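Local structure of cutinase-like protein (Cryptococcus sp., 2CZQ) at residues 10-15 / 77-82; 106-111 / 151-156. The protein probably hydrolyses carboxylic esters, as a cutinase-like member of the alpha/beta-hydrolase family. One frame throughout, in Å; residues are numbered along the deposited sequence. Where two conformers were deposited one is given.

Contact 1. Residues 10-15 / 77-82; sequences VLINTR and VCYILQ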
loop_
_atom_site.group_PDB
_atom_site.type_symbol
_atom_site.label_atom_id
_atom_site.label_comp_id
_atom_site.label_asym_id
_atom_site.label_seq_id
_atom_site.Cartn_x
_atom_site.Cartn_y
_atom_site.Cartn_z
ATOM N N VAL A 10 -7.629 9.134 5.843
ATOM C CA VAL A 10 -7.003 8.111 6.662
ATOM C C VAL A 10 -5.970 7.381 5.816
ATOM O O VAL A 10 -6.255 6.966 4.685
ATOM C CB VAL A 10 -8.029 7.099 7.213
ATOM C CG1 VAL A 10 -7.380 6.181 8.233
ATOM C CG2 VAL A 10 -9.218 7.813 7.833
ATOM N N LEU A 11 -4.778 7.243 6.386
ATOM C CA LEU A 11 -3.714 6.430 5.820
ATOM C C LEU A 11 -3.802 5.083 6.519
ATOM O O LEU A 11 -3.381 4.937 7.667
ATOM C CB LEU A 11 -2.352 7.098 6.046
ATOM C CG LEU A 11 -2.254 8.568 5.611
ATOM C CD1 LEU A 11 -0.912 9.163 6.003
ATOM C CD2 LEU A 11 -2.488 8.729 4.112
ATOM N N ILE A 12 -4.424 4.122 5.845
ATOM C CA ILE A 12 -4.592 2.787 6.392
ATOM C C ILE A 12 -3.371 1.995 5.972
ATOM O O ILE A 12 -3.140 1.805 4.776
ATOM C CB ILE A 12 -5.881 2.121 5.846
ATOM C CG1 ILE A 12 -7.134 2.856 6.343
ATOM C CG2 ILE A 12 -5.919 0.628 6.215
ATOM C CD1 ILE A 12 -8.436 2.381 5.711
ATOM N N ASN A 13 -2.587 1.547 6.947
ATOM C CA ASN A 13 -1.375 0.804 6.633
ATOM C C ASN A 13 -1.374 -0.562 7.285
ATOM O O ASN A 13 -1.708 -0.702 8.469
ATOM C CB ASN A 13 -0.109 1.605 6.979
ATOM C CG ASN A 13 0.182 1.644 8.468
ATOM O OD1 ASN A 13 1.055 0.921 8.957
ATOM N ND2 ASN A 13 -0.545 2.483 9.199
ATOM N N THR A 14 -1.011 -1.564 6.488
ATOM C CA THR A 14 -0.965 -2.944 6.931
ATOM C C THR A 14 0.483 -3.415 6.886
ATOM O O THR A 14 1.152 -3.337 5.848
ATOM C CB THR A 14 -1.869 -3.812 6.053
ATOM O OG1 THR A 14 -3.177 -3.231 6.014
ATOM C CG2 THR A 14 -2.075 -5.189 6.676
ATOM N N ARG A 15 0.955 -3.902 8.028
ATOM C CA ARG A 15 2.371 -4.149 8.251
ATOM C C ARG A 15 2.825 -5.526 7.780
ATOM O O ARG A 15 2.014 -6.385 7.413
ATOM C CB ARG A 15 2.691 -3.970 9.732
ATOM C CG ARG A 15 2.230 -5.114 10.611
ATOM C CD ARG A 15 2.167 -4.719 12.058
ATOM N NE ARG A 15 1.893 -5.828 12.966
ATOM C CZ ARG A 15 0.685 -6.300 13.240
ATOM N NH1 ARG A 15 -0.392 -5.790 12.655
ATOM N NH2 ARG A 15 0.550 -7.287 14.114
ATOM N N VAL A 77 -14.998 11.114 3.235
ATOM C CA VAL A 77 -13.648 10.782 3.673
ATOM C C VAL A 77 -12.840 10.157 2.531
ATOM O O VAL A 77 -13.392 9.473 1.659
ATOM C CB VAL A 77 -13.665 9.864 4.929
ATOM C CG1 VAL A 77 -14.167 8.460 4.605
ATOM C CG2 VAL A 77 -12.294 9.817 5.609
ATOM N N CYS A 78 -11.535 10.416 2.535
ATOM C CA CYS A 78 -10.614 9.827 1.572
ATOM C C CYS A 78 -9.668 8.853 2.249
ATOM O O CYS A 78 -9.316 9.028 3.415
ATOM C CB CYS A 78 -9.778 10.912 0.930
ATOM S SG CYS A 78 -10.731 12.179 0.081
ATOM N N TYR A 79 -9.218 7.858 1.491
ATOM C CA TYR A 79 -8.250 6.886 1.982
ATOM C C TYR A 79 -7.052 6.740 1.068
ATOM O O TYR A 79 -7.179 6.814 -0.165
ATOM C CB TYR A 79 -8.893 5.504 2.095
ATOM C CG TYR A 79 -10.068 5.461 3.025
ATOM C CD1 TYR A 79 -9.887 5.513 4.398
ATOM C CD2 TYR A 79 -11.363 5.387 2.533
ATOM C CE1 TYR A 79 -10.960 5.486 5.263
ATOM C CE2 TYR A 79 -12.456 5.360 3.392
ATOM C CZ TYR A 79 -12.241 5.411 4.759
ATOM O OH TYR A 79 -13.298 5.376 5.634
ATOM N N ILE A 80 -5.900 6.488 1.684
ATOM C CA ILE A 80 -4.779 5.854 0.995
ATOM C C ILE A 80 -4.572 4.517 1.693
ATOM O O ILE A 80 -4.491 4.463 2.921
ATOM C CB ILE A 80 -3.483 6.693 1.090
ATOM C CG1 ILE A 80 -3.679 8.114 0.538
ATOM C CG2 ILE A 80 -2.317 5.965 0.401
ATOM C CD1 ILE A 80 -3.946 8.203 -0.960
ATOM N N LEU A 81 -4.507 3.437 0.920
ATOM C CA LEU A 81 -4.201 2.118 1.467
ATOM C C LEU A 81 -2.736 1.797 1.219
ATOM O O LEU A 81 -2.272 1.869 0.078
ATOM C CB LEU A 81 -5.073 1.028 0.838
ATOM C CG LEU A 81 -6.582 1.273 0.817
ATOM C CD1 LEU A 81 -7.300 0.057 0.251
ATOM C CD2 LEU A 81 -7.120 1.642 2.194
ATOM N N GLN A 82 -2.026 1.447 2.287
ATOM C CA GLN A 82 -0.599 1.164 2.235
ATOM C C GLN A 82 -0.369 -0.234 2.761
ATOM O O GLN A 82 -0.938 -0.610 3.784
ATOM C CB GLN A 82 0.162 2.156 3.107
ATOM C CG GLN A 82 -0.049 3.610 2.718
ATOM C CD GLN A 82 0.463 4.585 3.759
ATOM O OE1 GLN A 82 0.378 4.321 4.958
ATOM N NE2 GLN A 82 0.987 5.723 3.301
HETATM O O HOH W 1 -3.592 -1.573 3.894
#

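Contact 2. Residues 106-111 / 151-156; sequences NAVKGV and SGWVSK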
loop_
_atom_site.group_PDB
_atom_site.type_symbol
_atom_site.label_atom_id
_atom_site.label_comp_id
_atom_site.label_asym_id
_atom_site.label_seq_id
_atom_site.Cartn_x
_atom_site.Cartn_y
_atom_site.Cartn_z
ATOM N N ASN A 106 -14.533 4.473 -4.696
ATOM C CA ASN A 106 -14.423 5.901 -4.949
ATOM C C ASN A 106 -13.637 6.640 -3.865
ATOM O O ASN A 106 -12.915 7.590 -4.160
ATOM C CB ASN A 106 -15.809 6.529 -5.105
ATOM C CG ASN A 106 -16.509 6.113 -6.391
ATOM O OD1 ASN A 106 -15.883 5.657 -7.350
ATOM N ND2 ASN A 106 -17.825 6.276 -6.413
ATOM N N ALA A 107 -13.779 6.195 -2.618
ATOM C CA ALA A 107 -13.139 6.851 -1.477
ATOM C C ALA A 107 -11.641 6.566 -1.387
ATOM O O ALA A 107 -10.886 7.362 -0.811
ATOM C CB ALA A 107 -13.826 6.449 -0.181
ATOM N N VAL A 108 -11.218 5.424 -1.930
ATOM C CA VAL A 108 -9.804 5.075 -1.927
ATOM C C VAL A 108 -9.128 5.807 -3.080
ATOM O O VAL A 108 -9.297 5.456 -4.255
ATOM C CB VAL A 108 -9.565 3.555 -2.016
ATOM C CG1 VAL A 108 -8.072 3.264 -2.043
ATOM C CG2 VAL A 108 -10.213 2.840 -0.832
ATOM N N LYS A 109 -8.374 6.845 -2.735
ATOM C CA LYS A 109 -7.740 7.685 -3.744
ATOM C C LYS A 109 -6.431 7.113 -4.258
ATOM O O LYS A 109 -5.993 7.473 -5.348
ATOM C CB LYS A 109 -7.528 9.107 -3.222
ATOM C CG LYS A 109 -8.795 9.786 -2.694
ATOM C CD LYS A 109 -9.943 9.802 -3.707
ATOM C CE LYS A 109 -11.206 10.385 -3.079
ATOM N NZ LYS A 109 -12.418 10.252 -3.938
ATOM N N GLY A 110 -5.794 6.243 -3.481
ATOM C CA GLY A 110 -4.540 5.650 -3.894
ATOM C C GLY A 110 -4.222 4.422 -3.087
ATOM O O GLY A 110 -4.658 4.290 -1.944
ATOM N N VAL A 111 -3.448 3.533 -3.699
ATOM C CA VAL A 111 -2.953 2.319 -3.068
ATOM C C VAL A 111 -1.442 2.310 -3.270
ATOM O O VAL A 111 -0.964 2.458 -4.402
ATOM C CB VAL A 111 -3.581 1.061 -3.697
ATOM C CG1 VAL A 111 -3.024 -0.197 -3.049
ATOM C CG2 VAL A 111 -5.099 1.095 -3.572
ATOM N N SER A 151 -7.184 -4.986 -12.543
ATOM C CA SER A 151 -6.972 -4.013 -13.611
ATOM C C SER A 151 -7.607 -2.650 -13.321
ATOM O O SER A 151 -7.008 -1.616 -13.598
ATOM C CB SER A 151 -7.430 -4.566 -14.963
ATOM O OG SER A 151 -8.823 -4.792 -14.974
ATOM N N GLY A 152 -8.806 -2.652 -12.738
ATOM C CA GLY A 152 -9.535 -1.423 -12.458
ATOM C C GLY A 152 -8.973 -0.579 -11.323
ATOM O O GLY A 152 -9.439 0.542 -11.107
ATOM N N TRP A 153 -7.982 -1.115 -10.608
ATOM C CA TRP A 153 -7.284 -0.408 -9.534
ATOM C C TRP A 153 -5.907 0.109 -9.953
ATOM O O TRP A 153 -5.320 0.948 -9.262
ATOM C CB TRP A 153 -7.098 -1.336 -8.336
ATOM C CG TRP A 153 -8.315 -1.537 -7.500
ATOM C CD1 TRP A 153 -9.263 -2.508 -7.639
ATOM C CD2 TRP A 153 -8.711 -0.752 -6.378
ATOM N NE1 TRP A 153 -10.225 -2.377 -6.666
ATOM C CE2 TRP A 153 -9.905 -1.305 -5.875
ATOM C CE3 TRP A 153 -8.168 0.370 -5.737
ATOM C CZ2 TRP A 153 -10.569 -0.774 -4.763
ATOM C CZ3 TRP A 153 -8.826 0.896 -4.636
ATOM C CH2 TRP A 153 -10.012 0.322 -4.160
ATOM N N VAL A 154 -5.378 -0.401 -11.062
ATOM C CA VAL A 154 -3.990 -0.141 -11.437
ATOM C C VAL A 154 -3.677 1.354 -11.575
ATOM O O VAL A 154 -2.611 1.803 -11.151
ATOM C CB VAL A 154 -3.606 -0.933 -12.708
ATOM C CG1 VAL A 154 -2.259 -0.482 -13.257
ATOM C CG2 VAL A 154 -3.581 -2.428 -12.409
ATOM N N SER A 155 -4.604 2.121 -12.144
ATOM C CA SER A 155 -4.351 3.535 -12.421
ATOM C C SER A 155 -4.165 4.401 -11.174
ATOM O O SER A 155 -3.634 5.505 -11.271
ATOM C CB SER A 155 -5.443 4.119 -13.312
ATOM O OG SER A 155 -6.654 4.260 -12.601
ATOM N N LYS A 156 -4.593 3.909 -10.013
ATOM C CA LYS A 156 -4.374 4.648 -8.771
ATOM C C LYS A 156 -3.551 3.844 -7.759
ATOM O O LYS A 156 -3.614 4.088 -6.558
ATOM C CB LYS A 156 -5.689 5.167 -8.180
ATOM C CG LYS A 156 -6.670 4.093 -7.783
ATOM C CD LYS A 156 -7.977 4.728 -7.339
ATOM C CE LYS A 156 -9.039 3.672 -7.107
ATOM N NZ LYS A 156 -10.302 4.259 -6.569
#

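Contact 1. Residues 10-15 / 77-82
The phenol ring of Y79 meets V10 and I12 through its CD1 and CE1 side, V10 lying against both atoms and I12 against CD1, and both aliphatic groups come to it obliquely. V10 CB lies 3.7 Å from Y79 CD1, the two side chains running side by side, while I12 CD1 reaches the same ring atom from further along the strand. I12 chi2 is extended (172°), which carries CD1 out to touch L81 CD2 at 3.8 Å. The carboxamide of Q82 belongs to the other face of the sheet: its OE1 rests 3.4 Å from N13 CB, and its NE2 is hydrogen-bonded to N31. On that face L11 CD2 packs at 3.8 Å on I80 CB.

Between the two layers of side chains, strands 10-14 and 78-82 form a parallel ladder, their axes at 15°. Five backbone bonds alternate along it, from V10 N to C78 O (3.0 Å) up to T14 N to Q82 O (2.9 Å). A water donates to Q82 O as well, at 2.8 Å, giving this carbonyl two donors; the water also pairs with T14 OG1, which is hydrogen-bonded to T46. Both strands are inner ones of the alpha/beta-hydrolase sheet, and 78-84 runs on toward a probable nucleophile elbow. Helix 57-73 covers V10 and I12, helix 28-37 covers L11 and Q82, and strands 41-45 and 108-114 continue the sheet beyond 10-14 and 78-82.

Contact 2. Residues 106-111 / 151-156
In the parallel sheet of the alpha/beta-hydrolase fold, V108, G110 and V111 at the start of strand 108-114 meet W153 and K156 of the loop that leads into strand 157-160. The two segments are joined by V111 N, which donates to K156 O at 2.9 Å; G110 CA adds a CA-H...O contact to the same oxygen. The pairing continues into strand 157-160, with a backbone hydrogen bond between V111 and L158.

K156 also reaches back along segment 106-111. Its CG stands between the backbone N and the carbonyl carbon (chi1 63°), and from there the side chain is extended, its CD passing 3.4 Å from V108 O. NZ then donates to V108 O at 2.8 Å, nearly along the C=O axis, and to F105 O, while a cation-pi contact joins K156 to the F105 ring. The ammonium thus holds two carbonyls where helix 103-107 gives way to the strand, a place where its charge would probably be stabilised by the helix end. K109 does something similar within its own segment, NZ donating to N106 O at 2.7 Å.

The W153 side chain packs on L95 and L98 of helix 86-98, its ring edge-to-face with F105. V108 and V111 both cross it at about a right angle. V108 CB sits in plane at the edge, and V108 CG1 comes to 3.6 Å from W153 CZ3, whereas V111 CG2 approaches obliquely, 3.8 Å from W153 CE3.

How the contacts relate
From the N terminus, strand 9-14 is laid down first, and contact 1 closes when the chain returns as strand 78-84 after helix 28-37, edge strand 41-45 and helix 57-73. Helices 86-98 and 103-107 then lead to strand 108-114, where contact 2 opens; it closes after 39 intervening residues, past strand 126-127 and helix 143-146, just ahead of strand 157-160. The two loops follow in series, neither nested nor crossed. Contact 1 pairs 9-14 with 78-84, and contact 2 brings the lead-in to 157-160 against 108-114. Y79 joins the two halves: its N lies 2.9 Å from A107 O, and Y79 O 2.8 Å from K109 N, both probable hydrogen bonds.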